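Local structure of phosphoribosylaminoimidazole-succinocarboxamide synthase (Pyrococcus horikoshii, 4O7Y) at residues Asn94-Ser99 with Tyr110-Pro115; Ile170-Lys175 with Arg198-Lys203; Tyr86-Val91 with Asp144-Ile149; Ile55-Leu60 with Ile186-Glu191. The protein catalyses the ATP-dependent joining of L-aspartate to 5-amino-1-(5-phospho-D-ribosyl)imidazole-4-carboxylate, giving the succinocarboxamide intermediate of de novo purine synthesis. All coordinates share one frame; numbering follows the deposited sequence. Where two conformers were deposited one is given.

Contact 1 of 4, residues Asn94-Ser99 with Tyr110-Pro115; sequences NVVAGS and YELPEP. With C5P (cytidine-5'-monophosphate), chain B.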
# COMPACT_ATOMS: atom_id res chain seq x y z
N ASN A 94 0.00 15.73 -4.87
CA ASN A 94 -1.07 16.71 -5.13
C ASN A 94 -1.70 16.54 -6.50
O ASN A 94 -2.91 16.78 -6.68
CB ASN A 94 -0.54 18.13 -4.98
CG ASN A 94 0.05 18.38 -3.61
OD1 ASN A 94 -0.63 18.20 -2.58
ND2 ASN A 94 1.33 18.74 -3.57
N VAL A 95 -0.89 16.08 -7.45
CA VAL A 95 -1.26 15.96 -8.85
C VAL A 95 -0.82 14.57 -9.33
O VAL A 95 0.27 14.12 -8.95
CB VAL A 95 -0.54 17.06 -9.65
CG1 VAL A 95 -0.68 16.84 -11.15
CG2 VAL A 95 -1.06 18.44 -9.23
N VAL A 96 -1.67 13.86 -10.08
CA VAL A 96 -1.33 12.51 -10.57
C VAL A 96 -0.12 12.52 -11.53
O VAL A 96 -0.04 13.30 -12.53
CB VAL A 96 -2.56 11.77 -11.19
CG1 VAL A 96 -2.17 10.44 -11.77
CG2 VAL A 96 -3.63 11.53 -10.13
N ALA A 97 0.84 11.66 -11.21
CA ALA A 97 2.06 11.51 -12.03
C ALA A 97 2.78 10.24 -11.58
O ALA A 97 2.47 9.68 -10.51
CB ALA A 97 2.97 12.73 -11.86
N GLY A 98 3.72 9.77 -12.38
CA GLY A 98 4.62 8.70 -11.97
C GLY A 98 3.85 7.45 -11.63
O GLY A 98 2.88 7.10 -12.31
N SER A 99 4.24 6.80 -10.55
CA SER A 99 3.68 5.49 -10.18
C SER A 99 2.18 5.51 -9.79
O SER A 99 1.50 4.50 -9.87
CB SER A 99 4.50 4.90 -9.02
OG SER A 99 4.22 5.59 -7.82
N TYR A 110 -3.99 14.96 -13.45
CA TYR A 110 -5.20 15.04 -12.65
C TYR A 110 -4.92 15.72 -11.31
O TYR A 110 -3.96 15.38 -10.58
CB TYR A 110 -5.79 13.65 -12.48
CG TYR A 110 -7.16 13.53 -11.81
CD1 TYR A 110 -8.32 13.26 -12.58
CD2 TYR A 110 -7.29 13.59 -10.41
CE1 TYR A 110 -9.56 13.09 -11.96
CE2 TYR A 110 -8.54 13.41 -9.79
CZ TYR A 110 -9.66 13.16 -10.57
OH TYR A 110 -10.87 12.99 -9.95
N GLU A 111 -5.73 16.73 -10.99
CA GLU A 111 -5.58 17.42 -9.73
C GLU A 111 -6.37 16.68 -8.66
O GLU A 111 -7.59 16.48 -8.78
CB GLU A 111 -6.04 18.86 -9.85
CG GLU A 111 -5.63 19.70 -8.66
CD GLU A 111 -6.42 20.99 -8.62
OE1 GLU A 111 -5.82 22.05 -8.89
OE2 GLU A 111 -7.62 20.93 -8.33
N LEU A 112 -5.66 16.22 -7.64
CA LEU A 112 -6.32 15.41 -6.63
C LEU A 112 -7.21 16.29 -5.76
O LEU A 112 -6.84 17.44 -5.48
CB LEU A 112 -5.29 14.64 -5.76
CG LEU A 112 -4.51 13.56 -6.52
CD1 LEU A 112 -3.27 13.09 -5.75
CD2 LEU A 112 -5.40 12.37 -6.86
N PRO A 113 -8.37 15.75 -5.31
CA PRO A 113 -9.27 16.51 -4.43
C PRO A 113 -8.58 16.85 -3.09
O PRO A 113 -8.81 17.92 -2.54
CB PRO A 113 -10.47 15.57 -4.23
CG PRO A 113 -9.94 14.18 -4.51
CD PRO A 113 -8.83 14.36 -5.51
N GLU A 114 -7.71 15.96 -2.61
CA GLU A 114 -6.91 16.23 -1.40
C GLU A 114 -5.56 15.49 -1.51
O GLU A 114 -5.43 14.55 -2.30
CB GLU A 114 -7.67 15.84 -0.12
CG GLU A 114 -7.88 14.34 0.10
CD GLU A 114 -8.59 14.02 1.42
OE1 GLU A 114 -7.94 13.47 2.33
OE2 GLU A 114 -9.80 14.32 1.54
N PRO A 115 -4.54 15.92 -0.73
CA PRO A 115 -3.25 15.22 -0.92
C PRO A 115 -3.30 13.72 -0.53
O PRO A 115 -3.98 13.35 0.41
CB PRO A 115 -2.29 15.98 0.00
CG PRO A 115 -2.95 17.29 0.28
CD PRO A 115 -4.43 17.03 0.24
O3P C5P B . 6.27 6.96 -6.82
P C5P B . 6.91 7.80 -7.94
O1P C5P B . 8.04 7.11 -8.64
O2P C5P B . 5.88 8.41 -8.85
O5' C5P B . 7.64 9.03 -7.27
C5' C5P B . 6.92 9.91 -6.36
C4' C5P B . 7.79 11.12 -5.98
O4' C5P B . 8.72 10.69 -4.99
C3' C5P B . 8.64 11.71 -7.12
O3' C5P B . 8.82 13.11 -6.90
C2' C5P B . 9.99 11.03 -6.98
O2' C5P B . 11.05 11.87 -7.47
C1' C5P B . 10.07 10.83 -5.48
N1 C5P B . 10.86 9.65 -5.10
C2 C5P B . 12.19 9.81 -4.58
N3 C5P B . 12.92 8.72 -4.23
C4 C5P B . 12.39 7.49 -4.37
C5 C5P B . 11.10 7.29 -4.89
C6 C5P B . 10.34 8.40 -5.25
O2 C5P B . 12.67 10.95 -4.44
N4 C5P B . 13.12 6.40 -4.02
O HOH W 1 -4.65 18.41 -5.12
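The V96 side chain lies across Y110 and L112 through one methyl: CG2 is 3.8 Å from Y110 CB and 3.8 Å from L112 CD2, crossing the leucine at about a right angle. This is a short antiparallel join in the SAICAR synthetase fold, where the loop after strand 84-93 runs beside the start of strand 111-121. V95 and E111 form a non-hydrogen-bonded pair, flanked by two backbone bonds, V96 N to Y110 O (2.8 Å, 165° at the hydrogen) and L112 N to N94 O (3.0 Å). A water gives a second bond to N94 O. With CG beside its own backbone N (chi1 -67°), L112 lays that atom 3.6 Å from N94 O, so the carbonyl sits against the leucine side chain as well as its amide. N94 lays OD1 against the P115 ring, while its ND2 binds N157 OD1 and L171 O; the amide is thus fixed from helix 143-165 and strand 169-180. L112 and P113 also pack on V138 of the second subunit. Beyond the join the loop reaches the phosphate of cytidine-5'-monophosphate: S99 N donates to O2P, and S99 OG donates to O3P at 2.7 Å.

Contact 2 of 4, residues Ile170-Lys175 with Arg198-Lys203; sequences ILVDFK and RFWDAK. With C5P (cytidine-5'-monophosphate), chain B.
V172 and W200 make the tightest apolar contact between these antiparallel strands: the valine CG2 stands over one face of the indole, 3.5 Å from the centroid of the five-membered ring and 3.3 Å from W200 CD2. With CG1 anti to the backbone N (chi1 157°) and lying against the aliphatic part of R198, CG2 is left over the indole. I170 and W200 are a hydrogen-bonded pair, with I170 N to W200 O at 2.8 Å and a longer return bond. V172 N donates to R198 O, and R198 N to D173 O from above the carbonyl plane. By contrast, beyond the paired backbone the I170 side chain packs loosely: its CD1 is 3.8 Å from A202 CA, and K203 is exposed. At the other end the chemistry turns ionic. R198, extended from CG to NE, sends NH1 to the syn lone pair of D173 OD2 (2.9 Å), almost in the guanidinium plane, with the carboxylate plane turned 72° from it. NH1 also donates to O2P of cytidine-5'-monophosphate at 3.0 Å, while R198 NE pairs with D211. The ribose O3' donates to D173 OD1 at 2.6 Å, so one carboxylate holds both sugar and arginine. The paired strands form one wall of the ligand site of this SAICAR synthetase, where the monophosphate probably mimics a phosphoribosyl or nucleotide substrate.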
# COMPACT_ATOMS: atom_id res chain seq x y z
N ILE A 170 4.13 24.39 -9.80
CA ILE A 170 3.23 23.42 -9.18
C ILE A 170 4.06 22.33 -8.50
O ILE A 170 4.87 21.66 -9.14
CB ILE A 170 2.27 22.77 -10.21
CG1 ILE A 170 1.48 23.87 -10.94
CG2 ILE A 170 1.27 21.86 -9.50
CD1 ILE A 170 1.01 23.46 -12.32
N LEU A 171 3.87 22.17 -7.20
CA LEU A 171 4.42 21.04 -6.47
C LEU A 171 3.56 19.82 -6.74
O LEU A 171 2.49 19.64 -6.15
CB LEU A 171 4.52 21.35 -4.99
CG LEU A 171 5.13 20.21 -4.14
CD1 LEU A 171 6.53 19.89 -4.61
CD2 LEU A 171 5.09 20.63 -2.68
N VAL A 172 4.01 18.99 -7.68
CA VAL A 172 3.21 17.88 -8.18
C VAL A 172 3.21 16.73 -7.14
O VAL A 172 2.16 16.23 -6.75
CB VAL A 172 3.73 17.44 -9.57
CG1 VAL A 172 3.34 15.99 -9.89
CG2 VAL A 172 3.25 18.42 -10.65
N ASP A 173 4.40 16.36 -6.67
CA ASP A 173 4.54 15.35 -5.59
C ASP A 173 5.96 15.47 -5.04
O ASP A 173 6.75 16.24 -5.57
CB ASP A 173 4.20 13.91 -6.06
CG ASP A 173 5.11 13.40 -7.24
OD1 ASP A 173 6.30 13.73 -7.33
OD2 ASP A 173 4.61 12.64 -8.08
N PHE A 174 6.29 14.74 -3.97
CA PHE A 174 7.66 14.74 -3.47
C PHE A 174 7.85 13.65 -2.44
O PHE A 174 6.90 13.10 -1.89
CB PHE A 174 8.06 16.11 -2.85
CG PHE A 174 7.22 16.52 -1.68
CD1 PHE A 174 7.68 16.34 -0.37
CD2 PHE A 174 5.96 17.10 -1.86
CE1 PHE A 174 6.90 16.71 0.72
CE2 PHE A 174 5.18 17.49 -0.77
CZ PHE A 174 5.65 17.29 0.53
N LYS A 175 9.11 13.35 -2.16
CA LYS A 175 9.46 12.30 -1.21
C LYS A 175 10.25 12.92 -0.05
O LYS A 175 11.18 13.74 -0.27
CB LYS A 175 10.30 11.22 -1.89
CG LYS A 175 10.68 10.03 -0.98
CD LYS A 175 12.00 10.26 -0.23
CE LYS A 175 13.23 10.22 -1.16
NZ LYS A 175 14.48 10.63 -0.43
N ARG A 198 8.57 16.44 -7.79
CA ARG A 198 8.16 16.84 -9.13
C ARG A 198 7.70 18.28 -9.09
O ARG A 198 6.84 18.63 -8.28
CB ARG A 198 7.07 15.95 -9.69
CG ARG A 198 7.61 14.62 -10.23
CD ARG A 198 6.53 13.79 -10.91
NE ARG A 198 7.13 12.57 -11.44
CZ ARG A 198 7.14 11.39 -10.84
NH1 ARG A 198 6.51 11.21 -9.68
NH2 ARG A 198 7.73 10.36 -11.41
N PHE A 199 8.28 19.10 -9.98
CA PHE A 199 8.03 20.53 -10.12
C PHE A 199 7.63 20.81 -11.57
O PHE A 199 8.39 20.48 -12.50
CB PHE A 199 9.30 21.35 -9.87
CG PHE A 199 9.88 21.27 -8.48
CD1 PHE A 199 9.09 21.38 -7.33
CD2 PHE A 199 11.27 21.13 -8.32
CE1 PHE A 199 9.66 21.34 -6.06
CE2 PHE A 199 11.84 21.11 -7.05
CZ PHE A 199 11.04 21.22 -5.92
N TRP A 200 6.45 21.37 -11.77
CA TRP A 200 5.94 21.72 -13.10
C TRP A 200 5.79 23.20 -13.23
O TRP A 200 5.38 23.87 -12.28
CB TRP A 200 4.59 21.09 -13.36
CG TRP A 200 4.60 19.62 -13.61
CD1 TRP A 200 5.70 18.74 -13.57
CD2 TRP A 200 3.45 18.79 -13.95
NE1 TRP A 200 5.32 17.46 -13.86
CE2 TRP A 200 3.97 17.42 -14.09
CE3 TRP A 200 2.09 19.02 -14.13
CZ2 TRP A 200 3.13 16.35 -14.39
CZ3 TRP A 200 1.26 17.93 -14.45
CH2 TRP A 200 1.78 16.63 -14.56
N ASP A 201 6.11 23.73 -14.41
CA ASP A 201 5.82 25.13 -14.66
C ASP A 201 4.30 25.32 -14.62
O ASP A 201 3.57 24.53 -15.22
CB ASP A 201 6.36 25.61 -16.00
CG ASP A 201 5.95 27.04 -16.29
OD1 ASP A 201 6.42 27.94 -15.58
OD2 ASP A 201 5.11 27.25 -17.17
N ALA A 202 3.85 26.34 -13.89
CA ALA A 202 2.41 26.64 -13.78
C ALA A 202 1.76 26.89 -15.15
O ALA A 202 0.70 26.34 -15.43
CB ALA A 202 2.15 27.81 -12.84
N LYS A 203 2.42 27.69 -16.00
CA LYS A 203 1.91 27.99 -17.36
C LYS A 203 1.95 26.77 -18.29
O LYS A 203 0.90 26.33 -18.79
CB LYS A 203 2.68 29.16 -18.00
CG LYS A 203 2.64 30.47 -17.23
O3P C5P B . 6.27 6.96 -6.82
P C5P B . 6.91 7.80 -7.94
O1P C5P B . 8.04 7.11 -8.64
O2P C5P B . 5.88 8.41 -8.85
O5' C5P B . 7.64 9.03 -7.27
C5' C5P B . 6.92 9.91 -6.36
C4' C5P B . 7.79 11.12 -5.98
O4' C5P B . 8.72 10.69 -4.99
C3' C5P B . 8.64 11.71 -7.12
O3' C5P B . 8.82 13.11 -6.90
C2' C5P B . 9.99 11.03 -6.98
O2' C5P B . 11.05 11.87 -7.47
C1' C5P B . 10.07 10.83 -5.48
N1 C5P B . 10.86 9.65 -5.10
C2 C5P B . 12.19 9.81 -4.58
N3 C5P B . 12.92 8.72 -4.23
C4 C5P B . 12.39 7.49 -4.37
C5 C5P B . 11.10 7.29 -4.89
C6 C5P B . 10.34 8.40 -5.25
O2 C5P B . 12.67 10.95 -4.44
N4 C5P B . 13.12 6.40 -4.02

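Contact 3 of 4, residues Tyr86-Val91 with Asp144-Ile149; sequences YPLEVV and DEIKKI. With C5P (cytidine-5'-monophosphate), chain B.
I149 CD1 sits over the centre of the Y86 ring, 4.1 Å from the centroid, a CH-pi contact made by the end of the isoleucine chain. At the ring edge, Y86 OH donates to E145 OE2 at 2.5 Å; this oxygen is met on its anti side, 26° out of the carboxylate plane, and the ring and carboxylate planes are 62° apart. The tyrosine is therefore held in two directions, by a methyl over one face and an acid at its edge. E145 reaches the hydroxyl with an extended chain, from one helical turn before I149. The same OE2 makes a salt bridge with K180, which probably stabilises the ionised carboxylate. Here helix 143-165 lies against the curved antiparallel sheet of the SAICAR synthetase fold, the axis of its 144-149 part 11.6 Å from that of strand 88-91 and at 43° to it. L88 CD1 touches the CD1 methyls of both isoleucines, 4.0 Å from I149 CD1 and 4.1 Å from I146 CD1, meeting I146 at about a right angle. Further along the strand V90 CG2 touches I149 CG2 at 3.8 Å. The intervening E89 turns from the helix toward the cytosine, with OE2 2.6 Å from N4.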
# COMPACT_ATOMS: atom_id res chain seq x y z
N TYR A 86 14.22 6.35 10.20
CA TYR A 86 13.10 5.43 9.94
C TYR A 86 13.34 4.86 8.58
O TYR A 86 13.74 5.60 7.67
CB TYR A 86 11.78 6.16 9.90
CG TYR A 86 11.26 6.58 11.24
CD1 TYR A 86 10.64 5.65 12.09
CD2 TYR A 86 11.36 7.91 11.66
CE1 TYR A 86 10.16 6.05 13.34
CE2 TYR A 86 10.86 8.31 12.89
CZ TYR A 86 10.23 7.37 13.72
OH TYR A 86 9.75 7.76 14.96
N PRO A 87 13.09 3.55 8.40
CA PRO A 87 13.31 2.97 7.08
C PRO A 87 12.12 3.23 6.14
O PRO A 87 11.53 2.29 5.60
CB PRO A 87 13.46 1.48 7.39
CG PRO A 87 12.54 1.27 8.54
CD PRO A 87 12.56 2.55 9.36
N LEU A 88 11.80 4.51 5.92
CA LEU A 88 10.63 4.92 5.13
C LEU A 88 10.99 5.94 4.10
O LEU A 88 11.87 6.79 4.30
CB LEU A 88 9.56 5.57 6.03
CG LEU A 88 8.96 4.69 7.16
CD1 LEU A 88 8.10 5.56 8.10
CD2 LEU A 88 8.17 3.53 6.60
N GLU A 89 10.26 5.87 2.99
CA GLU A 89 10.17 6.99 2.09
C GLU A 89 8.72 7.41 2.13
O GLU A 89 7.81 6.57 1.96
CB GLU A 89 10.64 6.58 0.70
CG GLU A 89 12.15 6.31 0.72
CD GLU A 89 12.70 5.93 -0.62
OE1 GLU A 89 13.81 5.38 -0.69
OE2 GLU A 89 12.01 6.18 -1.63
N VAL A 90 8.51 8.68 2.44
CA VAL A 90 7.15 9.20 2.68
C VAL A 90 6.83 10.10 1.52
O VAL A 90 7.50 11.11 1.29
CB VAL A 90 7.04 9.94 4.04
CG1 VAL A 90 5.61 10.42 4.26
CG2 VAL A 90 7.47 9.03 5.20
N VAL A 91 5.83 9.71 0.72
CA VAL A 91 5.55 10.41 -0.53
C VAL A 91 4.20 11.15 -0.42
O VAL A 91 3.19 10.55 -0.06
CB VAL A 91 5.52 9.41 -1.72
CG1 VAL A 91 5.03 10.08 -3.01
CG2 VAL A 91 6.90 8.79 -1.96
N ASP A 144 1.20 5.95 16.53
CA ASP A 144 1.45 7.36 16.96
C ASP A 144 2.56 7.99 16.11
O ASP A 144 2.44 9.13 15.61
CB ASP A 144 1.85 7.39 18.46
CG ASP A 144 2.28 8.78 18.94
OD1 ASP A 144 1.49 9.74 18.81
OD2 ASP A 144 3.40 8.90 19.50
N GLU A 145 3.67 7.27 15.98
CA GLU A 145 4.78 7.73 15.14
C GLU A 145 4.36 7.94 13.68
O GLU A 145 4.71 8.97 13.10
CB GLU A 145 5.96 6.77 15.19
CG GLU A 145 6.68 6.80 16.53
CD GLU A 145 7.69 5.68 16.60
OE1 GLU A 145 7.27 4.53 16.81
OE2 GLU A 145 8.89 5.93 16.44
N ILE A 146 3.63 6.97 13.11
CA ILE A 146 3.14 7.08 11.71
C ILE A 146 2.20 8.28 11.57
O ILE A 146 2.35 9.07 10.66
CB ILE A 146 2.43 5.78 11.26
CG1 ILE A 146 3.43 4.69 10.86
CG2 ILE A 146 1.44 6.06 10.13
CD1 ILE A 146 4.40 5.05 9.75
N LYS A 147 1.25 8.41 12.48
CA LYS A 147 0.41 9.60 12.50
C LYS A 147 1.21 10.93 12.60
O LYS A 147 0.93 11.85 11.83
CB LYS A 147 -0.66 9.52 13.59
CG LYS A 147 -1.80 8.56 13.27
CD LYS A 147 -2.83 8.55 14.39
CE LYS A 147 -3.86 7.44 14.20
NZ LYS A 147 -4.51 7.09 15.51
N LYS A 148 2.17 11.03 13.53
CA LYS A 148 3.02 12.24 13.60
C LYS A 148 3.78 12.49 12.30
O LYS A 148 3.90 13.63 11.86
CB LYS A 148 4.06 12.18 14.75
CG LYS A 148 3.54 12.48 16.14
CD LYS A 148 4.69 12.41 17.15
CE LYS A 148 4.24 12.84 18.54
NZ LYS A 148 3.22 11.89 19.07
N ILE A 149 4.29 11.41 11.69
CA ILE A 149 5.05 11.50 10.43
C ILE A 149 4.20 12.05 9.29
O ILE A 149 4.65 12.94 8.55
CB ILE A 149 5.66 10.13 10.02
CG1 ILE A 149 6.92 9.83 10.84
CG2 ILE A 149 5.97 10.04 8.52
CD1 ILE A 149 7.31 8.36 10.82
O3P C5P B . 6.27 6.96 -6.82
P C5P B . 6.91 7.80 -7.94
O1P C5P B . 8.04 7.11 -8.64
O2P C5P B . 5.88 8.41 -8.85
O5' C5P B . 7.64 9.03 -7.27
C5' C5P B . 6.92 9.91 -6.36
C4' C5P B . 7.79 11.12 -5.98
O4' C5P B . 8.72 10.69 -4.99
C3' C5P B . 8.64 11.71 -7.12
O3' C5P B . 8.82 13.11 -6.90
C2' C5P B . 9.99 11.03 -6.98
O2' C5P B . 11.05 11.87 -7.47
C1' C5P B . 10.07 10.83 -5.48
N1 C5P B . 10.86 9.65 -5.10
C2 C5P B . 12.19 9.81 -4.58
N3 C5P B . 12.92 8.72 -4.23
C4 C5P B . 12.39 7.49 -4.37
C5 C5P B . 11.10 7.29 -4.89
C6 C5P B . 10.34 8.40 -5.25
O2 C5P B . 12.67 10.95 -4.44
N4 C5P B . 13.12 6.40 -4.02

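Contact 4 of 4, residues Ile55-Leu60 with Ile186-Glu191; sequences IFFKLL and IVLADE
The helix at 55-60 stands off from the end of strand 186-188 and the loop after it, the nearest CA atoms, those of F57 and E191, being 8.6 Å apart, so only side chains bridge the gap from the helix. F57 does most of this. Its ring enters edge-first: CZ is 3.2 Å from D190 O, which lies in the ring plane, and 3.7 Å from A189 O. L188 CG meets the same ring near its plane, 4.3 Å from CE1. One turn on, L60 CD1 touches L188 CD2 at 3.8 Å, the two leucines crossing at about a right angle; I159 of helix 143-165 also packs on L60. The contact thus joins helix 45-62 to the edge of the six-stranded sheet. H68 takes part from outside, its NE2 hydrogen-bonded to D190 O and its ring meeting F57 at a steep angle. D190 and E191 turn away from the helix, both forming salt bridges with K13, and E191 OE1 is hydrogen-bonded to S193 OG. With no hydrogen bond between the two segments, cohesion rests on van der Waals packing of L60 and L188 and on the F57 edge against carbonyl oxygens, the latter probably mildly attractive.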
# COMPACT_ATOMS: atom_id res chain seq x y z
N ILE A 55 17.76 25.99 1.12
CA ILE A 55 16.67 26.95 1.02
C ILE A 55 15.36 26.35 1.59
O ILE A 55 14.68 26.98 2.40
CB ILE A 55 16.45 27.42 -0.44
CG1 ILE A 55 17.63 28.30 -0.90
CG2 ILE A 55 15.12 28.14 -0.58
CD1 ILE A 55 17.75 28.38 -2.41
N PHE A 56 15.03 25.12 1.16
CA PHE A 56 13.82 24.47 1.63
C PHE A 56 13.85 24.19 3.15
O PHE A 56 12.90 24.53 3.82
CB PHE A 56 13.50 23.22 0.82
CG PHE A 56 13.06 23.50 -0.61
CD1 PHE A 56 12.07 24.46 -0.88
CD2 PHE A 56 13.63 22.81 -1.67
CE1 PHE A 56 11.66 24.72 -2.19
CE2 PHE A 56 13.21 23.03 -2.98
CZ PHE A 56 12.25 23.99 -3.25
N PHE A 57 14.95 23.62 3.66
CA PHE A 57 15.08 23.36 5.10
C PHE A 57 14.91 24.63 5.93
O PHE A 57 14.20 24.63 6.94
CB PHE A 57 16.41 22.64 5.45
CG PHE A 57 16.46 21.18 5.06
CD1 PHE A 57 15.35 20.35 5.22
CD2 PHE A 57 17.64 20.63 4.54
CE1 PHE A 57 15.41 19.00 4.84
CE2 PHE A 57 17.71 19.28 4.18
CZ PHE A 57 16.59 18.47 4.32
N LYS A 58 15.52 25.72 5.49
CA LYS A 58 15.40 27.01 6.16
C LYS A 58 13.96 27.53 6.13
O LYS A 58 13.45 28.01 7.14
CB LYS A 58 16.39 28.02 5.58
CG LYS A 58 17.83 27.72 5.94
CD LYS A 58 18.71 28.77 5.28
CE LYS A 58 20.15 28.72 5.76
NZ LYS A 58 20.97 29.59 4.86
N LEU A 59 13.29 27.40 4.98
CA LEU A 59 11.88 27.78 4.91
C LEU A 59 11.05 26.96 5.90
O LEU A 59 10.26 27.53 6.68
CB LEU A 59 11.34 27.62 3.48
CG LEU A 59 9.82 27.83 3.27
CD1 LEU A 59 9.36 29.28 3.50
CD2 LEU A 59 9.43 27.37 1.87
N LEU A 60 11.23 25.64 5.90
CA LEU A 60 10.47 24.76 6.81
C LEU A 60 10.75 25.03 8.29
O LEU A 60 9.84 25.03 9.12
CB LEU A 60 10.71 23.28 6.47
CG LEU A 60 10.31 22.94 5.03
CD1 LEU A 60 10.74 21.52 4.67
CD2 LEU A 60 8.81 23.15 4.80
N ILE A 186 10.45 13.47 16.23
CA ILE A 186 10.55 13.12 14.82
C ILE A 186 11.03 14.32 13.98
O ILE A 186 10.39 15.39 13.93
CB ILE A 186 9.24 12.47 14.28
CG1 ILE A 186 9.00 11.12 14.99
CG2 ILE A 186 9.33 12.27 12.74
CD1 ILE A 186 7.54 10.65 15.09
N VAL A 187 12.14 14.11 13.30
CA VAL A 187 12.88 15.14 12.61
C VAL A 187 13.02 14.78 11.10
O VAL A 187 13.44 13.66 10.74
CB VAL A 187 14.28 15.30 13.25
CG1 VAL A 187 15.11 16.35 12.50
CG2 VAL A 187 14.15 15.65 14.76
N LEU A 188 12.68 15.74 10.24
CA LEU A 188 12.82 15.63 8.78
C LEU A 188 14.29 15.58 8.34
O LEU A 188 15.12 16.40 8.78
CB LEU A 188 12.09 16.82 8.12
CG LEU A 188 12.07 16.86 6.59
CD1 LEU A 188 11.35 15.62 6.11
CD2 LEU A 188 11.30 18.07 6.11
N ALA A 189 14.61 14.61 7.47
CA ALA A 189 16.00 14.31 7.14
C ALA A 189 16.26 14.33 5.62
O ALA A 189 15.54 15.01 4.87
CB ALA A 189 16.40 12.97 7.75
N ASP A 190 17.30 13.60 5.21
CA ASP A 190 17.68 13.46 3.79
C ASP A 190 17.68 14.83 3.07
O ASP A 190 18.29 15.81 3.60
CB ASP A 190 16.77 12.42 3.09
CG ASP A 190 17.35 11.90 1.76
OD1 ASP A 190 16.73 12.14 0.71
OD2 ASP A 190 18.42 11.25 1.73
N GLU A 191 17.03 14.92 1.90
CA GLU A 191 17.14 16.11 1.05
C GLU A 191 15.77 16.57 0.56
O GLU A 191 14.80 15.81 0.60
CB GLU A 191 18.07 15.86 -0.17
CG GLU A 191 17.42 15.08 -1.32
CD GLU A 191 18.35 14.80 -2.51
OE1 GLU A 191 18.63 15.70 -3.33
OE2 GLU A 191 18.78 13.64 -2.64

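All four contacts reach the six-stranded sheet. Contacts 2, 3 and 4 are buried, whereas contact 1 is only partly so and meets the second subunit. Contacts 1 and 2 are backbone-paired and touch directly, N94 N lying 2.9 Å from V172 O; both bind the phosphate, one through a loop serine, the other through an arginine. Contacts 3 and 4 instead set helices against the sheet through side chains, contact 3 with a tyrosine-glutamate hydrogen bond, contact 4 with none between its segments. I186 packs on Y86, K148 and I149, joining contact 4 to contact 3, while a salt bridge from K175 to D190 ties contact 4 to contact 2.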